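Local coordinates for putative lipoprotein (Clostridium perfringens ATCC 13124, PDB 4R7R) that is of unknown function but, as a presumed lipoprotein, is probably tethered to the bacterial membrane and may bind lipid, at residues L69-I74 with K80-I85; D55-N60 with K108-S113. One frame throughout, in Å; residues are numbered along the deposited sequence.

Interaction 1: residues L69-I74 with K80-I85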
ATOM      1  N   LEU A  69       1.729  11.165   0.123  1.00 29.26           N
ATOM      2  CA  LEU A  69       3.075  11.463   0.542  1.00 25.82           C
ATOM      3  C   LEU A  69       4.036  10.601  -0.279  1.00 26.09           C
ATOM      4  O   LEU A  69       5.068  11.067  -0.773  1.00 28.35           O
ATOM      5  CB  LEU A  69       3.226  11.201   2.043  1.00 25.05           C
ATOM      6  CG  LEU A  69       2.313  12.086   2.905  1.00 26.26           C
ATOM      7  CD1 LEU A  69       2.514  11.782   4.376  1.00 26.60           C
ATOM      8  CD2 LEU A  69       2.517  13.587   2.625  1.00 24.18           C
ATOM      9  N   TYR A  70       3.668   9.336  -0.433  1.00 32.74           N
ATOM     10  CA  TYR A  70       4.502   8.364  -1.111  1.00 28.15           C
ATOM     11  C   TYR A  70       3.658   7.448  -1.977  1.00 26.95           C
ATOM     12  O   TYR A  70       2.453   7.256  -1.732  1.00 26.09           O
ATOM     13  CB  TYR A  70       5.275   7.492  -0.118  1.00 26.20           C
ATOM     14  CG  TYR A  70       6.193   8.219   0.831  1.00 27.17           C
ATOM     15  CD1 TYR A  70       7.435   8.698   0.406  1.00 26.99           C
ATOM     16  CD2 TYR A  70       5.839   8.394   2.162  1.00 28.99           C
ATOM     17  CE1 TYR A  70       8.291   9.351   1.284  1.00 28.86           C
ATOM     18  CE2 TYR A  70       6.695   9.036   3.048  1.00 32.09           C
ATOM     19  CZ  TYR A  70       7.915   9.514   2.602  1.00 31.93           C
ATOM     20  OH  TYR A  70       8.747  10.160   3.482  1.00 35.25           O
ATOM     21  N   LYS A  71       4.322   6.837  -2.948  1.00 26.05           N
ATOM     22  CA  LYS A  71       3.698   5.873  -3.820  1.00 27.26           C
ATOM     23  C   LYS A  71       4.540   4.602  -3.807  1.00 25.52           C
ATOM     24  O   LYS A  71       5.756   4.632  -4.046  1.00 24.98           O
ATOM     25  CB  LYS A  71       3.572   6.451  -5.226  1.00 30.70           C
ATOM     26  CG  LYS A  71       2.301   6.096  -5.953  1.00 35.15           C
ATOM     27  CD  LYS A  71       2.185   6.873  -7.279  1.00 38.00           C
ATOM     28  CE  LYS A  71       0.898   6.511  -7.989  1.00 38.32           C
ATOM     29  NZ  LYS A  71      -0.276   7.099  -7.311  1.00 38.40           N
ATOM     30  N   ILE A  72       3.888   3.492  -3.493  1.00 26.03           N
ATOM     31  CA  ILE A  72       4.514   2.181  -3.492  1.00 26.73           C
ATOM     32  C   ILE A  72       4.111   1.351  -4.737  1.00 29.89           C
ATOM     33  O   ILE A  72       2.927   1.039  -4.949  1.00 29.72           O
ATOM     34  CB  ILE A  72       4.144   1.425  -2.199  1.00 30.20           C
ATOM     35  CG1 ILE A  72       4.577   2.239  -0.964  1.00 32.59           C
ATOM     36  CG2 ILE A  72       4.744   0.023  -2.200  1.00 33.30           C
ATOM     37  CD1 ILE A  72       4.349   1.549   0.425  1.00 21.71           C
ATOM     38  N   PHE A  73       5.095   1.007  -5.563  1.00 29.13           N
ATOM     39  CA  PHE A  73       4.851   0.161  -6.732  1.00 29.14           C
ATOM     40  C   PHE A  73       5.249  -1.263  -6.431  1.00 31.98           C
ATOM     41  O   PHE A  73       6.432  -1.568  -6.259  1.00 33.90           O
ATOM     42  CB  PHE A  73       5.605   0.680  -7.959  1.00 27.65           C
ATOM     43  CG  PHE A  73       5.081   1.986  -8.450  1.00 28.41           C
ATOM     44  CD1 PHE A  73       3.948   2.035  -9.240  1.00 28.72           C
ATOM     45  CD2 PHE A  73       5.686   3.178  -8.073  1.00 28.56           C
ATOM     46  CE1 PHE A  73       3.439   3.242  -9.685  1.00 28.48           C
ATOM     47  CE2 PHE A  73       5.186   4.385  -8.512  1.00 27.82           C
ATOM     48  CZ  PHE A  73       4.051   4.418  -9.320  1.00 28.14           C
ATOM     49  N   ILE A  74       4.248  -2.128  -6.340  1.00 32.58           N
ATOM     50  CA  ILE A  74       4.489  -3.538  -6.082  1.00 34.99           C
ATOM     51  C   ILE A  74       4.449  -4.279  -7.408  1.00 38.77           C
ATOM     52  O   ILE A  74       3.407  -4.368  -8.073  1.00 39.19           O
ATOM     53  CB  ILE A  74       3.470  -4.129  -5.113  1.00 34.88           C
ATOM     54  CG1 ILE A  74       3.489  -3.351  -3.801  1.00 33.50           C
ATOM     55  CG2 ILE A  74       3.780  -5.589  -4.853  1.00 34.98           C
ATOM     56  CD1 ILE A  74       2.342  -3.699  -2.883  1.00 34.41           C
ATOM     57  N   LYS A  80       0.946  -5.476 -11.656  1.00 36.24           N
ATOM     58  CA  LYS A  80       1.511  -4.431 -10.810  1.00 31.92           C
ATOM     59  C   LYS A  80       0.405  -3.783  -9.956  1.00 26.73           C
ATOM     60  O   LYS A  80      -0.682  -3.474 -10.446  1.00 25.03           O
ATOM     61  CB  LYS A  80       2.246  -3.352 -11.629  1.00 30.94           C
ATOM     62  CG  LYS A  80       2.588  -2.103 -10.764  1.00 55.74           C
ATOM     63  CD  LYS A  80       3.775  -1.276 -11.261  1.00 56.38           C
ATOM     64  CE  LYS A  80       3.345  -0.046 -12.054  1.00 56.19           C
ATOM     65  NZ  LYS A  80       4.526   0.767 -12.474  1.00 57.12           N
ATOM     66  N   TYR A  81       0.683  -3.584  -8.673  1.00 23.13           N
ATOM     67  CA  TYR A  81      -0.267  -2.895  -7.826  1.00 22.54           C
ATOM     68  C   TYR A  81       0.356  -1.621  -7.259  1.00 25.34           C
ATOM     69  O   TYR A  81       1.582  -1.463  -7.202  1.00 27.57           O
ATOM     70  CB  TYR A  81      -0.760  -3.823  -6.710  1.00 22.36           C
ATOM     71  CG  TYR A  81      -1.911  -4.746  -7.124  1.00 24.25           C
ATOM     72  CD1 TYR A  81      -1.730  -5.732  -8.086  1.00 26.43           C
ATOM     73  CD2 TYR A  81      -3.165  -4.635  -6.534  1.00 24.99           C
ATOM     74  CE1 TYR A  81      -2.759  -6.562  -8.462  1.00 29.21           C
ATOM     75  CE2 TYR A  81      -4.207  -5.473  -6.896  1.00 27.27           C
ATOM     76  CZ  TYR A  81      -4.001  -6.430  -7.866  1.00 30.99           C
ATOM     77  OH  TYR A  81      -5.040  -7.264  -8.237  1.00 33.60           O
ATOM     78  N   VAL A  82      -0.505  -0.708  -6.839  1.00 24.54           N
ATOM     79  CA  VAL A  82      -0.069   0.572  -6.338  1.00 24.17           C
ATOM     80  C   VAL A  82      -0.666   0.782  -4.957  1.00 24.48           C
ATOM     81  O   VAL A  82      -1.835   0.486  -4.726  1.00 24.57           O
ATOM     82  CB  VAL A  82      -0.485   1.724  -7.303  1.00 28.50           C
ATOM     83  CG1 VAL A  82      -0.191   3.066  -6.704  1.00 28.83           C
ATOM     84  CG2 VAL A  82       0.222   1.577  -8.645  1.00 29.18           C
ATOM     85  N   ILE A  83       0.156   1.262  -4.024  1.00 25.33           N
ATOM     86  CA  ILE A  83      -0.361   1.734  -2.749  1.00 23.79           C
ATOM     87  C   ILE A  83      -0.001   3.213  -2.582  1.00 25.58           C
ATOM     88  O   ILE A  83       1.186   3.581  -2.605  1.00 24.34           O
ATOM     89  CB  ILE A  83       0.193   0.939  -1.552  1.00 23.01           C
ATOM     90  CG1 ILE A  83       0.054  -0.563  -1.781  1.00 22.62           C
ATOM     91  CG2 ILE A  83      -0.517   1.351  -0.259  1.00 23.19           C
ATOM     92  CD1 ILE A  83       0.707  -1.399  -0.697  1.00 20.53           C
ATOM     93  N   ASP A  84      -1.013   4.063  -2.429  1.00 24.80           N
ATOM     94  CA  ASP A  84      -0.748   5.471  -2.180  1.00 25.84           C
ATOM     95  C   ASP A  84      -0.717   5.704  -0.668  1.00 26.42           C
ATOM     96  O   ASP A  84      -1.621   5.261   0.042  1.00 27.87           O
ATOM     97  CB  ASP A  84      -1.797   6.359  -2.861  1.00 27.21           C
ATOM     98  CG  ASP A  84      -1.692   6.339  -4.391  1.00 30.60           C
ATOM     99  OD1 ASP A  84      -0.569   6.136  -4.912  1.00 32.05           O
ATOM    100  OD2 ASP A  84      -2.726   6.540  -5.079  1.00 30.30           O
ATOM    101  N   ILE A  85       0.320   6.379  -0.170  1.00 24.76           N
ATOM    102  CA  ILE A  85       0.428   6.639   1.266  1.00 25.72           C
ATOM    103  C   ILE A  85       0.051   8.084   1.636  1.00 27.24           C
ATOM    104  O   ILE A  85       0.701   9.039   1.194  1.00 29.58           O
ATOM    105  CB  ILE A  85       1.864   6.348   1.765  1.00 25.46           C
ATOM    106  CG1 ILE A  85       2.323   4.957   1.300  1.00 23.64           C
ATOM    107  CG2 ILE A  85       1.950   6.501   3.272  1.00 25.20           C
ATOM    108  CD1 ILE A  85       1.376   3.861   1.706  1.00 23.94           C
TER

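Interaction 2: residues D55-N60 with K108-S113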
ATOM      1  N   ASP A  55     -10.777  -6.918   8.916  1.00 44.10           N
ATOM      2  CA  ASP A  55     -11.813  -6.372   8.044  1.00 43.86           C
ATOM      3  C   ASP A  55     -12.207  -4.929   8.378  1.00 38.48           C
ATOM      4  O   ASP A  55     -12.620  -4.174   7.497  1.00 35.37           O
ATOM      5  CB  ASP A  55     -13.051  -7.267   8.093  1.00 52.23           C
ATOM      6  CG  ASP A  55     -12.697  -8.747   8.108  1.00 61.17           C
ATOM      7  OD1 ASP A  55     -12.845  -9.412   7.052  1.00 64.16           O
ATOM      8  OD2 ASP A  55     -12.264  -9.237   9.184  1.00 65.11           O
ATOM      9  N   SER A  56     -12.081  -4.548   9.643  1.00 36.54           N
ATOM     10  CA  SER A  56     -12.419  -3.194  10.066  1.00 36.30           C
ATOM     11  C   SER A  56     -11.402  -2.154   9.583  1.00 34.75           C
ATOM     12  O   SER A  56     -11.623  -0.954   9.727  1.00 36.68           O
ATOM     13  CB  SER A  56     -12.532  -3.141  11.588  1.00 38.26           C
ATOM     14  OG  SER A  56     -11.360  -3.667  12.192  1.00 40.69           O
ATOM     15  N   ASN A  57     -10.288  -2.615   9.020  1.00 31.46           N
ATOM     16  CA  ASN A  57      -9.297  -1.721   8.439  1.00 28.40           C
ATOM     17  C   ASN A  57      -9.766  -1.138   7.114  1.00 30.07           C
ATOM     18  O   ASN A  57      -9.249  -0.125   6.664  1.00 32.37           O
ATOM     19  CB  ASN A  57      -7.981  -2.453   8.227  1.00 26.93           C
ATOM     20  CG  ASN A  57      -7.304  -2.823   9.528  1.00 27.33           C
ATOM     21  OD1 ASN A  57      -7.148  -4.003   9.841  1.00 31.09           O
ATOM     22  ND2 ASN A  57      -6.895  -1.819  10.289  1.00 24.09           N
ATOM     23  N   PHE A  58     -10.732  -1.795   6.480  1.00 32.49           N
ATOM     24  CA  PHE A  58     -11.227  -1.372   5.175  1.00 32.96           C
ATOM     25  C   PHE A  58     -12.359  -0.380   5.322  1.00 36.30           C
ATOM     26  O   PHE A  58     -13.400  -0.698   5.891  1.00 37.25           O
ATOM     27  CB  PHE A  58     -11.683  -2.584   4.364  1.00 34.78           C
ATOM     28  CG  PHE A  58     -10.578  -3.551   4.086  1.00 34.43           C
ATOM     29  CD1 PHE A  58      -9.726  -3.357   3.002  1.00 33.38           C
ATOM     30  CD2 PHE A  58     -10.344  -4.629   4.937  1.00 33.79           C
ATOM     31  CE1 PHE A  58      -8.672  -4.243   2.747  1.00 29.99           C
ATOM     32  CE2 PHE A  58      -9.294  -5.522   4.686  1.00 30.88           C
ATOM     33  CZ  PHE A  58      -8.457  -5.323   3.582  1.00 28.65           C
ATOM     34  N   ILE A  59     -12.158   0.827   4.809  1.00 36.64           N
ATOM     35  CA  ILE A  59     -13.180   1.860   4.929  1.00 39.71           C
ATOM     36  C   ILE A  59     -13.731   2.286   3.566  1.00 45.26           C
ATOM     37  O   ILE A  59     -13.239   1.852   2.521  1.00 44.48           O
ATOM     38  CB  ILE A  59     -12.629   3.087   5.665  1.00 37.72           C
ATOM     39  CG1 ILE A  59     -11.469   3.706   4.877  1.00 30.59           C
ATOM     40  CG2 ILE A  59     -12.167   2.692   7.042  1.00 32.30           C
ATOM     41  CD1 ILE A  59     -10.907   4.943   5.489  1.00 30.17           C
ATOM     42  N   ASN A  60     -14.750   3.138   3.587  1.00 48.70           N
ATOM     43  CA  ASN A  60     -15.377   3.638   2.367  1.00 52.00           C
ATOM     44  C   ASN A  60     -14.559   4.694   1.630  1.00 48.33           C
ATOM     45  O   ASN A  60     -13.636   5.289   2.190  1.00 45.23           O
ATOM     46  CB  ASN A  60     -16.754   4.215   2.695  1.00 51.89           C
ATOM     47  CG  ASN A  60     -17.726   3.159   3.196  1.00 61.05           C
ATOM     48  OD1 ASN A  60     -18.329   2.429   2.406  1.00 61.20           O
ATOM     49  ND2 ASN A  60     -17.884   3.073   4.515  1.00 62.19           N
ATOM     50  N   LYS A 108      -4.598   2.457  11.587  1.00 37.88           N
ATOM     51  CA  LYS A 108      -4.302   2.866  12.955  1.00 42.33           C
ATOM     52  C   LYS A 108      -4.119   1.682  13.924  1.00 44.60           C
ATOM     53  O   LYS A 108      -3.261   1.736  14.822  1.00 46.32           O
ATOM     54  CB  LYS A 108      -5.387   3.815  13.465  1.00 45.17           C
ATOM     55  CG  LYS A 108      -5.176   5.234  12.992  1.00 46.76           C
ATOM     56  CD  LYS A 108      -6.483   5.935  12.682  1.00 49.43           C
ATOM     57  CE  LYS A 108      -6.224   7.294  12.043  1.00 49.18           C
ATOM     58  NZ  LYS A 108      -5.180   8.062  12.793  1.00 50.29           N
ATOM     59  N   ASP A 109      -4.886   0.609  13.744  1.00 44.25           N
ATOM     60  CA  ASP A 109      -4.813  -0.499  14.702  1.00 46.38           C
ATOM     61  C   ASP A 109      -3.758  -1.576  14.369  1.00 41.27           C
ATOM     62  O   ASP A 109      -3.540  -2.490  15.158  1.00 42.00           O
ATOM     63  CB  ASP A 109      -6.201  -1.165  14.866  1.00 51.44           C
ATOM     64  CG  ASP A 109      -6.751  -1.744  13.560  1.00 52.84           C
ATOM     65  OD1 ASP A 109      -7.919  -2.206  13.554  1.00 55.69           O
ATOM     66  OD2 ASP A 109      -6.033  -1.737  12.538  1.00 51.59           O
ATOM     67  N   ILE A 110      -3.098  -1.482  13.221  1.00 36.19           N
ATOM     68  CA  ILE A 110      -2.177  -2.553  12.838  1.00 34.89           C
ATOM     69  C   ILE A 110      -0.861  -2.412  13.588  1.00 34.16           C
ATOM     70  O   ILE A 110      -0.553  -1.336  14.096  1.00 34.16           O
ATOM     71  CB  ILE A 110      -1.908  -2.580  11.320  1.00 31.38           C
ATOM     72  CG1 ILE A 110      -1.027  -1.417  10.922  1.00 29.75           C
ATOM     73  CG2 ILE A 110      -3.224  -2.644  10.523  1.00 31.08           C
ATOM     74  CD1 ILE A 110      -0.179  -1.746   9.762  1.00 28.87           C
ATOM     75  N   PRO A 111      -0.085  -3.503  13.685  1.00 34.81           N
ATOM     76  CA  PRO A 111       1.165  -3.402  14.454  1.00 27.51           C
ATOM     77  C   PRO A 111       2.096  -2.288  13.943  1.00 34.33           C
ATOM     78  O   PRO A 111       2.169  -2.036  12.723  1.00 24.48           O
ATOM     79  CB  PRO A 111       1.799  -4.783  14.269  1.00 29.70           C
ATOM     80  CG  PRO A 111       0.617  -5.708  14.007  1.00 27.92           C
ATOM     81  CD  PRO A 111      -0.361  -4.881  13.228  1.00 26.77           C
ATOM     82  N   ASN A 112       2.792  -1.628  14.877  1.00 31.77           N
ATOM     83  CA  ASN A 112       3.622  -0.471  14.551  1.00 30.18           C
ATOM     84  C   ASN A 112       4.658  -0.756  13.465  1.00 28.90           C
ATOM     85  O   ASN A 112       4.949   0.109  12.631  1.00 28.68           O
ATOM     86  CB  ASN A 112       4.332   0.049  15.810  1.00 30.97           C
ATOM     87  CG  ASN A 112       3.363   0.628  16.829  1.00 33.33           C
ATOM     88  OD1 ASN A 112       2.447   1.379  16.478  1.00 35.32           O
ATOM     89  ND2 ASN A 112       3.552   0.276  18.098  1.00 34.01           N
ATOM     90  N   SER A 113       5.218  -1.961  13.483  1.00 28.25           N
ATOM     91  CA  SER A 113       6.229  -2.358  12.509  1.00 28.56           C
ATOM     92  C   SER A 113       5.766  -2.234  11.056  1.00 29.19           C
ATOM     93  O   SER A 113       6.567  -1.912  10.177  1.00 29.44           O
ATOM     94  CB  SER A 113       6.667  -3.799  12.768  1.00 28.40           C
ATOM     95  OG  SER A 113       7.537  -3.835  13.865  1.00 29.80           O
TER

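Interaction 1: residues L69-I74 with K80-I85
From I74 facing Y81 back to Y70 facing I85, strands 70-74 and 80-85 form an antiparallel beta hairpin, their axes 162° apart. I72 and I83 exchange two backbone bonds, I72 N to I83 O (2.8 Å) and I83 N to I72 O (2.9 Å), and I74 with Y81 do likewise. At the far end the regular pairing gives way to a classic beta bulge: L69 and Y70 both face I85. There I85 O takes a 2.6 Å bond from L69 N and only a weak one from Y70 N, while I85 N donates to Y70 O.

One face carries K71, F73, V82 and D84. K71 runs alongside D84, and the bend at its last torsion (chi4 73°) brings NZ to D84 OD1 at 2.6 Å, a salt bridge that meets the syn side of the oxygen, 22° out of the carboxylate plane. Its aliphatic part serves too, with CE 3.8 Å from V82 CG1. F73 lies side by side with V82, its CE1 3.8 Å from V82 CG2, and K80 crosses F73 obliquely, its NZ 3.5 Å from F73 CD1.

The other face is mainly apolar, with isoleucines in the middle and Y70 and Y81 toward the ends. I72 CB lies beside I83 CB, and I74 CD1 reaches I83 CD1 at 3.6 Å; at the bulge end I72 CD1 meets I85 CD1. Helix 9-17 touches I74 and Y81, helix 116-125 Y70 and I85.

The chemistry is thus two-sided. Isoleucines fill the face toward the helices, whereas on the reverse face Y94 OH bonds both K71 NZ and D84 OD2, so that a hydroxyl from strand 90-95 braces the ion pair and probably helps both charges to be tolerated where D84 is buried.

Interaction 2: residues D55-N60 with K108-S113
N57 meets D109 through one amide nitrogen, and tracing its side chain outward shows how a short asparagine can tie its own turn to the end of strand 103-106 and the loop that follows. The CB bond already points toward 108-113. CG is set anti to the carbonyl carbon (chi1 -68°), which carries the amide outward to meet the aspartate coming from the opposite direction; CG itself lies 3.4 Å from D109 OD2. Of the two amide atoms, OD1 turns back within its own part of the chain and accepts a hydrogen bond from K54 N. ND2 does the bridging. It donates to D109 OD2 with an N-H...O angle of 156°, although the modelled separation of 2.4 Å between N57 ND2 and D109 OD2 is too short to be taken literally and the exact length is doubtful. The same nitrogen also bonds S106 O. Amide and carboxylate are turned steeply against each other, their planes 78° apart, and D109 OD1 stays 3.4 Å from N57 ND2 at an angle too poor for a bond.

Beside this polar link a methyl closes in: I110 CG2 is 3.8 Å from N57 ND2, while the I110 side chain also touches L49 and S52 of helix 45-52. S56 OG comes no nearer to D109 OD1 than 4.0 Å.

Backbone bonds pair N57 with S106 and I59 with Y104, placing the short, weakly bonded strand 58-59 outermost in the sheet of this chain. What results is a marginal strand whose preceding 3-10 turn is tied, through an asparagine amide, to the loop leaving its partner strand 103-106, within an alpha-beta fold.

Both interactions belong to one antiparallel sheet, yet they illustrate its middle and its margin. Interaction 1 pairs two inner strands about 17 Å, centre to centre, from interaction 2 and buries 658 Å²; seven of its twelve touching residues are buried and one is exposed. Interaction 2 buries 123 Å² around the short strand 58-59 and the loop after strand 103-106, joining the buried N57 to the exposed D109 at the surface. Hairpin neighbours rely on repeated backbone bonds and aliphatic contacts, with a salt bridge added, whereas residues 52 positions apart meet through a single side-chain bond. The two do not touch, but 55-60 with 108-113 brackets the whole hairpin along the chain.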